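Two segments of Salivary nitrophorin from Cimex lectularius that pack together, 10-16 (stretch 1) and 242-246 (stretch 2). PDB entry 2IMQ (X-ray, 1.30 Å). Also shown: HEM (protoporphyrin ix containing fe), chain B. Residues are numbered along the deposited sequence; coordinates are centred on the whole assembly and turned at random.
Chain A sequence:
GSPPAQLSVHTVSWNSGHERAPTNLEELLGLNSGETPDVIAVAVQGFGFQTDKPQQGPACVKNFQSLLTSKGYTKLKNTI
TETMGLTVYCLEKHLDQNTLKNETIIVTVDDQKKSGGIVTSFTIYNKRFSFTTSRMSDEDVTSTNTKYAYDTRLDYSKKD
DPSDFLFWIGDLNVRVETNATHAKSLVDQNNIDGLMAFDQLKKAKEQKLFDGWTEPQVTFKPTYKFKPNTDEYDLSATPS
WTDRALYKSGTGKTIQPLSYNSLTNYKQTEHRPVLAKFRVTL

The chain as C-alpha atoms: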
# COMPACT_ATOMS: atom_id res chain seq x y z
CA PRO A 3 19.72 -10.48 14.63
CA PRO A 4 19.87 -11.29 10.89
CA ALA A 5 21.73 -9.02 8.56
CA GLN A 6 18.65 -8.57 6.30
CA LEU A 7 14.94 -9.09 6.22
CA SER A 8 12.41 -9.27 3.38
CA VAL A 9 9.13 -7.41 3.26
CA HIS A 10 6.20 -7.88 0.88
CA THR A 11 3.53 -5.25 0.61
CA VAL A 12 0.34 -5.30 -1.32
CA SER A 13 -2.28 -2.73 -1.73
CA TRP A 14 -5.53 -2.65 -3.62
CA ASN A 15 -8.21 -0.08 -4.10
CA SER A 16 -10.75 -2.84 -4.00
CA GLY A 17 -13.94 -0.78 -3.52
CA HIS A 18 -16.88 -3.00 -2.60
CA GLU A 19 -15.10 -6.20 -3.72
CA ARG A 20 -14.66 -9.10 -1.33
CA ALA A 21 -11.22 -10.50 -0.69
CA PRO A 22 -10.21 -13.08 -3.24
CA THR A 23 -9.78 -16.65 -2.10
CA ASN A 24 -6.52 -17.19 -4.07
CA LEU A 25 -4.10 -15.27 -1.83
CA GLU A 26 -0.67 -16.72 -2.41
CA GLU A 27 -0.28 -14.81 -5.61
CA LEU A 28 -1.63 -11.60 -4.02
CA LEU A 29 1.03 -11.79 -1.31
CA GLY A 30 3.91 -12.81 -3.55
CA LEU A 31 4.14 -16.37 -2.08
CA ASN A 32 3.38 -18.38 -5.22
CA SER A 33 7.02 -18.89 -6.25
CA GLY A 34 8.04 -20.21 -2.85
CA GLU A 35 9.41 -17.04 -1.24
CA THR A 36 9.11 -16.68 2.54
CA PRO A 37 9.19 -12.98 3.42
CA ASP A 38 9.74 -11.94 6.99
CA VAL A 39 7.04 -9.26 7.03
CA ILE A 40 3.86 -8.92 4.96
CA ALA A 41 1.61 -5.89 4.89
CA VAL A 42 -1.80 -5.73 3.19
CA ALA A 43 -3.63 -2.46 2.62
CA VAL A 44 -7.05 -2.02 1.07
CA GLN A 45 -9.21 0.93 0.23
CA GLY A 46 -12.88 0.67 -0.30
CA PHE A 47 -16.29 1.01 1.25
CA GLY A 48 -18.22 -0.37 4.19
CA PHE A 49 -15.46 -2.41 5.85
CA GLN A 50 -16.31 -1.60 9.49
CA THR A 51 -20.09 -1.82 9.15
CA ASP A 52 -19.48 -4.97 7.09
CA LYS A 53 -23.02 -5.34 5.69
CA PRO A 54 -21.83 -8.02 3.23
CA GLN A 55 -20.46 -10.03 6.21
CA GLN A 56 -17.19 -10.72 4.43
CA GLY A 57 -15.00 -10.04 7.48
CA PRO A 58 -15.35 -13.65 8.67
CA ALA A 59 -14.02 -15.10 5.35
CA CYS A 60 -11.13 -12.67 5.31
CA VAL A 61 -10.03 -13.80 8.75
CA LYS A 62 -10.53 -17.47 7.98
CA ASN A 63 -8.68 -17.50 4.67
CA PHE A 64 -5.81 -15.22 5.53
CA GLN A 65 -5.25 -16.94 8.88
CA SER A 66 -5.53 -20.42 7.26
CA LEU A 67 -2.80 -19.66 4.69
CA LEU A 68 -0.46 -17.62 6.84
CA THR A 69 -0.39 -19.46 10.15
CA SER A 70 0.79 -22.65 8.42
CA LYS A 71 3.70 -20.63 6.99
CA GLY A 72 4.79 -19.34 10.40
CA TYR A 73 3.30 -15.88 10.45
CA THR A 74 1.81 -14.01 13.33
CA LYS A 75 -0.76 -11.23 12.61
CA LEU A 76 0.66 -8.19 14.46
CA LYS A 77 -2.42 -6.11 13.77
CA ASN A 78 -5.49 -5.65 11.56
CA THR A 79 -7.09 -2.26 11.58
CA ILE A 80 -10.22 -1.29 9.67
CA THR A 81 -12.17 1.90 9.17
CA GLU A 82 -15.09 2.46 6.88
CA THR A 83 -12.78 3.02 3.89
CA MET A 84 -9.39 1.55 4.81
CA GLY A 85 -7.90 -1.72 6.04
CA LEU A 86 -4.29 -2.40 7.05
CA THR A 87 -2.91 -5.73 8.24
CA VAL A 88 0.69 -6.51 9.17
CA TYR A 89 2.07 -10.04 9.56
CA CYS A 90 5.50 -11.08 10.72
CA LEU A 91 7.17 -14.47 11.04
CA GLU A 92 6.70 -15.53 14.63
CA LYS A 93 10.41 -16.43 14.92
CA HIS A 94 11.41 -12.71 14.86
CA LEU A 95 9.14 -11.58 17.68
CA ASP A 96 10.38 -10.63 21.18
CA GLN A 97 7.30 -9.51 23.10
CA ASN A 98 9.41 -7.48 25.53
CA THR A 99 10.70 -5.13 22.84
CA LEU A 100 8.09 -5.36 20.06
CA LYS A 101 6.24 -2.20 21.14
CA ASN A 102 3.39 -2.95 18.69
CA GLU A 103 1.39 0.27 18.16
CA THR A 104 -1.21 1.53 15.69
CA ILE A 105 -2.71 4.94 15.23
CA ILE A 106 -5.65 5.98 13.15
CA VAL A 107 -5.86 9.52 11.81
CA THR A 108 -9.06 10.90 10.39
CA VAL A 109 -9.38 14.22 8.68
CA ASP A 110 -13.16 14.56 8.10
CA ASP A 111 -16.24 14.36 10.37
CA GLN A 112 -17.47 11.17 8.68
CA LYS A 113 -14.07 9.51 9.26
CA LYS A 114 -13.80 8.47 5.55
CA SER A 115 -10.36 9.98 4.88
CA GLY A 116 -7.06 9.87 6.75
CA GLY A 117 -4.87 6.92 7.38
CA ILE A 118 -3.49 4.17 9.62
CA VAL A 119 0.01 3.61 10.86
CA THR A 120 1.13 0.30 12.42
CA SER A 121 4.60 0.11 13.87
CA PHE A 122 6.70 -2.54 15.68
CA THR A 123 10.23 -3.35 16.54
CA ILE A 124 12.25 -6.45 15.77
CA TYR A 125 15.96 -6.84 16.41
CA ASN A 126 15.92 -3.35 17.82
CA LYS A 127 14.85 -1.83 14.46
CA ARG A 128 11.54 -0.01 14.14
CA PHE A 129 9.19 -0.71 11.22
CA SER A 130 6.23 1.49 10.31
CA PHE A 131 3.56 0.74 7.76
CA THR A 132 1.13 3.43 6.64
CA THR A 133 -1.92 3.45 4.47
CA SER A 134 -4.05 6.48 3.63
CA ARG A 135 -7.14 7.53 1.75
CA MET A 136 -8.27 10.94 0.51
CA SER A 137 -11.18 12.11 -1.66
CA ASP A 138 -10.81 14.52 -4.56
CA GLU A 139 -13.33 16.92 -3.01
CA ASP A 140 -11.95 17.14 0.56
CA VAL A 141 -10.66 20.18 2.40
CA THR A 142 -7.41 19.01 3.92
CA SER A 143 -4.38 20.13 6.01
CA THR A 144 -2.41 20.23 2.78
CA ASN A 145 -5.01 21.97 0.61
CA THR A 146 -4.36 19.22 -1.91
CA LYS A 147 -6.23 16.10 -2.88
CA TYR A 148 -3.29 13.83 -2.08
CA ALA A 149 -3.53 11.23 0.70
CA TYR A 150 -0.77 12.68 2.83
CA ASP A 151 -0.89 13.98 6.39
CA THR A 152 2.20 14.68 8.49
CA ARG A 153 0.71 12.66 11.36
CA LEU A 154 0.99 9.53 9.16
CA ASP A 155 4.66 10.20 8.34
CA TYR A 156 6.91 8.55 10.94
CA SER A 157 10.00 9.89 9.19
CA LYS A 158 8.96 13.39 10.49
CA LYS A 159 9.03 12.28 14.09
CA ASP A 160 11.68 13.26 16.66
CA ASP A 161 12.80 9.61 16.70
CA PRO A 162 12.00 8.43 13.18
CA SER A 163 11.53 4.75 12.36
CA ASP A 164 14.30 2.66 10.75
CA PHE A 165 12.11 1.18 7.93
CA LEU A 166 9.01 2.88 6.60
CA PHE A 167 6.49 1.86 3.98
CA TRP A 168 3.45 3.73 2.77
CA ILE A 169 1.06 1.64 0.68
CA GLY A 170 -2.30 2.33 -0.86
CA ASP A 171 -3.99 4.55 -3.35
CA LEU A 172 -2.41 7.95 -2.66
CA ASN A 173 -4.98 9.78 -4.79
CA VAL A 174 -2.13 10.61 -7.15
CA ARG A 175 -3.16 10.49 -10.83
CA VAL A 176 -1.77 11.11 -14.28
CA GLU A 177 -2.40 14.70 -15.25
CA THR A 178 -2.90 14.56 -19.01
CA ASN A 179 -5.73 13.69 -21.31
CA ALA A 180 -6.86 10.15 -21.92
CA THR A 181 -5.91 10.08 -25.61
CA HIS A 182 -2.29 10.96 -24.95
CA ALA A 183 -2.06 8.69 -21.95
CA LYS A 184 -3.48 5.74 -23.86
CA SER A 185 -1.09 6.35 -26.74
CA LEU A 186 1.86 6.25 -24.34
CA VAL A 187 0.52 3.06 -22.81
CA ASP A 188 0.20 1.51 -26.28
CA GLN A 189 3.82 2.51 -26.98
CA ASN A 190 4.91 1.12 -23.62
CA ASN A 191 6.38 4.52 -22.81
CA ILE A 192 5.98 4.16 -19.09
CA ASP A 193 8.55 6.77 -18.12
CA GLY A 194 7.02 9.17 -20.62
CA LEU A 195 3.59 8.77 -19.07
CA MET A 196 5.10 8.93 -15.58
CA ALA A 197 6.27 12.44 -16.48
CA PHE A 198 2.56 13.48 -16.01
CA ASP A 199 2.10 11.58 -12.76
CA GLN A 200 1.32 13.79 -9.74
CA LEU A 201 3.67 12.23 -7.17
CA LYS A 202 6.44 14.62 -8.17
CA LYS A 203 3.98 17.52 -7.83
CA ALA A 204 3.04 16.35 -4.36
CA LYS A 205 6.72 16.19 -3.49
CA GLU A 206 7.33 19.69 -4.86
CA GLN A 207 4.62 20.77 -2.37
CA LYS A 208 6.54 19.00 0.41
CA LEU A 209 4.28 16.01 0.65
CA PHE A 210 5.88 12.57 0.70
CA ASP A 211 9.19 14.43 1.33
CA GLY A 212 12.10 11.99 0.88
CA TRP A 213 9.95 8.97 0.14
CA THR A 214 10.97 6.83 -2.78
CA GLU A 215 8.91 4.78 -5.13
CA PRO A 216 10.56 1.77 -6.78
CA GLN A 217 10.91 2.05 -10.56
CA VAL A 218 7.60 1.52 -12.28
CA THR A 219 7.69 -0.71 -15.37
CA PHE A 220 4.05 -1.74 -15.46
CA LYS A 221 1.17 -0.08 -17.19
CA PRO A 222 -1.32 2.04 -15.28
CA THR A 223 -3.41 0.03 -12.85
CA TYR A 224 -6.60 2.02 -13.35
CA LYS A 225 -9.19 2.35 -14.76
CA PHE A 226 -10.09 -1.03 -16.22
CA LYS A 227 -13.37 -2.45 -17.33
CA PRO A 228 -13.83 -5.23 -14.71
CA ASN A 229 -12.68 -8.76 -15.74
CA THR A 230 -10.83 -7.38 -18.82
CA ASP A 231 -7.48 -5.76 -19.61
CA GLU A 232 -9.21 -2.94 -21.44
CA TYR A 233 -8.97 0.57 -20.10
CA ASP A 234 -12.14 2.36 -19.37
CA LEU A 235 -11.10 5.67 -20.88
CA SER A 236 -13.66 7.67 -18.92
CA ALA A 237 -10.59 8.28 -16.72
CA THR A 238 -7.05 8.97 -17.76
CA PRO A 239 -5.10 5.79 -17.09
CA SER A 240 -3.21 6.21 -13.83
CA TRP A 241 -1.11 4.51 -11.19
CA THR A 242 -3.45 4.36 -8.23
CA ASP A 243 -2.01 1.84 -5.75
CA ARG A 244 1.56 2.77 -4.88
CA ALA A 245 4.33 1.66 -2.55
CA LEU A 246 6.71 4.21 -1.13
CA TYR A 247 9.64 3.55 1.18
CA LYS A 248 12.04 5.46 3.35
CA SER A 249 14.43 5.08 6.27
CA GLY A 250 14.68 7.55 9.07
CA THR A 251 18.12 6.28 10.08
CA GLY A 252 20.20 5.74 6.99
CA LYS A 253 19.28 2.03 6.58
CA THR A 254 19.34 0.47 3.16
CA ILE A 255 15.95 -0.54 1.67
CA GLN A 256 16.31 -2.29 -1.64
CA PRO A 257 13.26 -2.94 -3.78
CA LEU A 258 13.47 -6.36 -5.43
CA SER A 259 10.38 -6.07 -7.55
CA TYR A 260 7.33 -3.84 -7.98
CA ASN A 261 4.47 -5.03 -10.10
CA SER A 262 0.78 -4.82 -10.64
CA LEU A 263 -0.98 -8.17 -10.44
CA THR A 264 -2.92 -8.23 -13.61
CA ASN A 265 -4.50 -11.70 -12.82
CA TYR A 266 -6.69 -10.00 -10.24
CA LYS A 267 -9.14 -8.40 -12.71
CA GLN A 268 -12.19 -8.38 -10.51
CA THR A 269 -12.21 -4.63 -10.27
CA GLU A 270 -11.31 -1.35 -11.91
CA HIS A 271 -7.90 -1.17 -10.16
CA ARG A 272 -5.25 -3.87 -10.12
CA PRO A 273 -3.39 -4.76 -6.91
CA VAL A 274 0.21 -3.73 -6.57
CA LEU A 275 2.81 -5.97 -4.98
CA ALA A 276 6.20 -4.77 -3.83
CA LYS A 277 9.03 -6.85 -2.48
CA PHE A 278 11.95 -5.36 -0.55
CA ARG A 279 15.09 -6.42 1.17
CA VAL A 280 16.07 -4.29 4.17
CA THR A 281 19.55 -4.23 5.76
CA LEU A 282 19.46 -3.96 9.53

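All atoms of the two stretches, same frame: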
# COMPACT_ATOMS: atom_id res chain seq x y z
N HIS A 10 7.16 -7.99 2.00
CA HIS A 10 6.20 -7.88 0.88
C HIS A 10 5.09 -6.97 1.30
O HIS A 10 4.58 -7.09 2.42
CB HIS A 10 5.61 -9.25 0.51
CG HIS A 10 6.57 -10.19 -0.16
ND1 HIS A 10 6.16 -11.34 -0.80
CD2 HIS A 10 7.92 -10.13 -0.29
CE1 HIS A 10 7.23 -11.96 -1.28
NE2 HIS A 10 8.31 -11.26 -0.97
N THR A 11 4.72 -6.07 0.42
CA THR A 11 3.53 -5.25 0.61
C THR A 11 2.60 -5.42 -0.55
O THR A 11 3.04 -5.56 -1.70
CB THR A 11 3.91 -3.75 0.77
OG1 THR A 11 4.48 -3.23 -0.44
CG2 THR A 11 4.92 -3.55 1.89
N VAL A 12 1.31 -5.38 -0.27
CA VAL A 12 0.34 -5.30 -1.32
C VAL A 12 -0.72 -4.32 -0.98
O VAL A 12 -1.19 -4.29 0.16
CB VAL A 12 -0.24 -6.72 -1.68
CG1 VAL A 12 -1.02 -7.33 -0.52
CG2 VAL A 12 -1.09 -6.69 -2.91
N SER A 13 -1.12 -3.52 -1.95
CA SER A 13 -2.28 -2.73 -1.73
C SER A 13 -3.23 -2.81 -2.92
O SER A 13 -2.82 -3.08 -4.09
CB SER A 13 -1.94 -1.32 -1.42
OG SER A 13 -1.60 -0.57 -2.56
N TRP A 14 -4.49 -2.55 -2.62
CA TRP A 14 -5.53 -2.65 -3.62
C TRP A 14 -6.65 -1.72 -3.26
O TRP A 14 -7.24 -1.81 -2.19
CB TRP A 14 -6.03 -4.07 -3.63
CG TRP A 14 -6.88 -4.47 -4.76
CD1 TRP A 14 -7.22 -3.74 -5.88
CD2 TRP A 14 -7.37 -5.77 -4.96
NE1 TRP A 14 -7.98 -4.53 -6.71
CE2 TRP A 14 -8.09 -5.78 -6.16
CE3 TRP A 14 -7.30 -6.95 -4.22
CZ2 TRP A 14 -8.70 -6.93 -6.63
CZ3 TRP A 14 -7.92 -8.05 -4.68
CH2 TRP A 14 -8.59 -8.05 -5.87
N ASN A 15 -6.97 -0.84 -4.18
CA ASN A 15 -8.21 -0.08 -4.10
C ASN A 15 -9.29 -1.00 -4.64
O ASN A 15 -9.56 -1.10 -5.86
CB ASN A 15 -8.09 1.23 -4.88
CG ASN A 15 -9.26 2.12 -4.64
OD1 ASN A 15 -10.30 1.61 -4.28
ND2 ASN A 15 -9.12 3.45 -4.79
N SER A 16 -9.84 -1.73 -3.70
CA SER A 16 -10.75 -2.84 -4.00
C SER A 16 -12.22 -2.43 -3.96
O SER A 16 -13.10 -3.17 -4.46
CB SER A 16 -10.45 -3.97 -3.00
OG SER A 16 -10.51 -3.46 -1.71
N THR A 242 -2.66 4.06 -9.42
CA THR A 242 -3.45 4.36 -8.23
C THR A 242 -2.81 3.80 -6.97
O THR A 242 -2.25 4.54 -6.15
CB THR A 242 -4.87 3.96 -8.45
OG1 THR A 242 -4.91 2.59 -8.79
CG2 THR A 242 -5.44 4.73 -9.58
N ASP A 243 -2.74 2.49 -6.87
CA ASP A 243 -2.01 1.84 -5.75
C ASP A 243 -0.51 2.03 -5.91
O ASP A 243 0.03 1.74 -6.98
CB ASP A 243 -2.35 0.36 -5.71
CG ASP A 243 -3.74 0.15 -5.14
OD1 ASP A 243 -3.86 0.23 -3.87
OD2 ASP A 243 -4.77 -0.04 -5.83
N ARG A 244 0.17 2.48 -4.86
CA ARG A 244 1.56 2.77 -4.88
C ARG A 244 2.18 2.21 -3.63
O ARG A 244 1.54 2.04 -2.60
CB ARG A 244 1.84 4.30 -4.92
CG ARG A 244 0.99 5.07 -5.92
CD ARG A 244 1.28 4.79 -7.39
NE ARG A 244 2.42 5.51 -7.89
CZ ARG A 244 2.36 6.69 -8.47
NH1 ARG A 244 1.20 7.31 -8.67
NH2 ARG A 244 3.50 7.29 -8.83
N ALA A 245 3.49 1.97 -3.72
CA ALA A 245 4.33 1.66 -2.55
C ALA A 245 5.48 2.60 -2.50
O ALA A 245 6.24 2.73 -3.47
CB ALA A 245 4.86 0.22 -2.63
N LEU A 246 5.62 3.28 -1.37
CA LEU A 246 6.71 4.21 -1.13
C LEU A 246 7.48 3.68 0.07
O LEU A 246 6.94 3.06 0.99
CB LEU A 246 6.20 5.60 -0.77
CG LEU A 246 5.27 6.23 -1.75
CD1 LEU A 246 4.85 7.60 -1.23
CD2 LEU A 246 5.87 6.29 -3.16
CHA HEM B . -10.10 -8.43 7.87
CHB HEM B . -8.11 -8.20 3.46
CHC HEM B . -12.34 -6.81 1.63
CHD HEM B . -14.28 -6.71 5.99
C1A HEM B . -9.19 -8.53 6.86
C2A HEM B . -7.82 -8.98 6.97
C3A HEM B . -7.28 -8.87 5.73
C4A HEM B . -8.28 -8.39 4.83
CMA HEM B . -5.86 -9.26 5.35
CAA HEM B . -7.09 -9.49 8.24
CBA HEM B . -7.24 -11.03 8.14
CGA HEM B . -6.65 -11.72 9.36
O1A HEM B . -7.31 -11.75 10.39
O2A HEM B . -5.54 -12.31 9.27
C1B HEM B . -9.09 -7.82 2.60
C2B HEM B . -8.93 -7.68 1.17
C3B HEM B . -10.09 -7.30 0.65
C4B HEM B . -11.03 -7.20 1.73
CMB HEM B . -7.58 -7.96 0.59
CAB HEM B . -10.44 -7.00 -0.80
CBB HEM B . -9.70 -7.47 -1.81
C1C HEM B . -13.28 -6.68 2.61
C2C HEM B . -14.64 -6.21 2.46
C3C HEM B . -15.18 -6.26 3.67
C4C HEM B . -14.17 -6.61 4.62
CMC HEM B . -15.37 -5.94 1.14
CAC HEM B . -16.62 -5.89 4.03
CBC HEM B . -17.12 -4.68 3.80
C1D HEM B . -13.31 -7.11 6.88
C2D HEM B . -13.49 -7.11 8.31
C3D HEM B . -12.23 -7.67 8.89
C4D HEM B . -11.37 -7.93 7.77
CMD HEM B . -14.74 -6.68 9.08
CAD HEM B . -11.98 -7.84 10.40
CBD HEM B . -12.90 -8.97 10.84
CGD HEM B . -12.51 -9.45 12.20
O1D HEM B . -13.21 -10.39 12.70
O2D HEM B . -11.52 -8.89 12.76
NA HEM B . -9.46 -8.19 5.54
NB HEM B . -10.38 -7.50 2.92
NC HEM B . -13.03 -6.88 3.93
ND HEM B . -12.03 -7.58 6.61
FE HEM B . -11.28 -7.67 4.73
O HOH W 1 1.02 -0.64 -2.69

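Strand 10-16 and strand 243-246 run roughly antiparallel, their N-to-C directions 153° apart and their axes 6.7 Å apart at closest approach. No backbone-to-backbone hydrogen bond links them; in the register, Trp14 CA lies 6.1 Å from Asp243 CA and Thr11 CA 7.6 Å from Ala245 CA, which leaves room for side chains between. Along stretch 1 the alternation of a strand turns Thr11, Ser13 and Asn15 toward stretch 2, while Val12, Trp14 and Ser16 point away; Asp243 and Ala245 face back, with Arg244 turned away between them.

The buried Asp243 carboxylate is the hub. Its OD1 accepts a hydrogen bond from Ser13 OG (2.7 Å), and its OD2 accepts one from the backbone N of Asn15 (2.9 Å, N-H...O angle 155°), so a charged side chain ties itself to both a hydroxyl and a main-chain amide. Trp14 N lies 3.1 Å from Asp243 OD1, but the angle is too poor for a hydrogen bond. One water extends the link, its O donating to Ser13 OG (2.6 Å) and, in a weak bond, to Arg244 O (2.7 Å). Farther along, the contact turns loose: Thr11 OG1 meets the Ala245 CB methyl at 4.1 Å. The Trp14 ring edge still comes near Asp243 (CD1 to OD2 4.4 Å), and Trp14 CZ3 lies 3.4 Å from heme CBB.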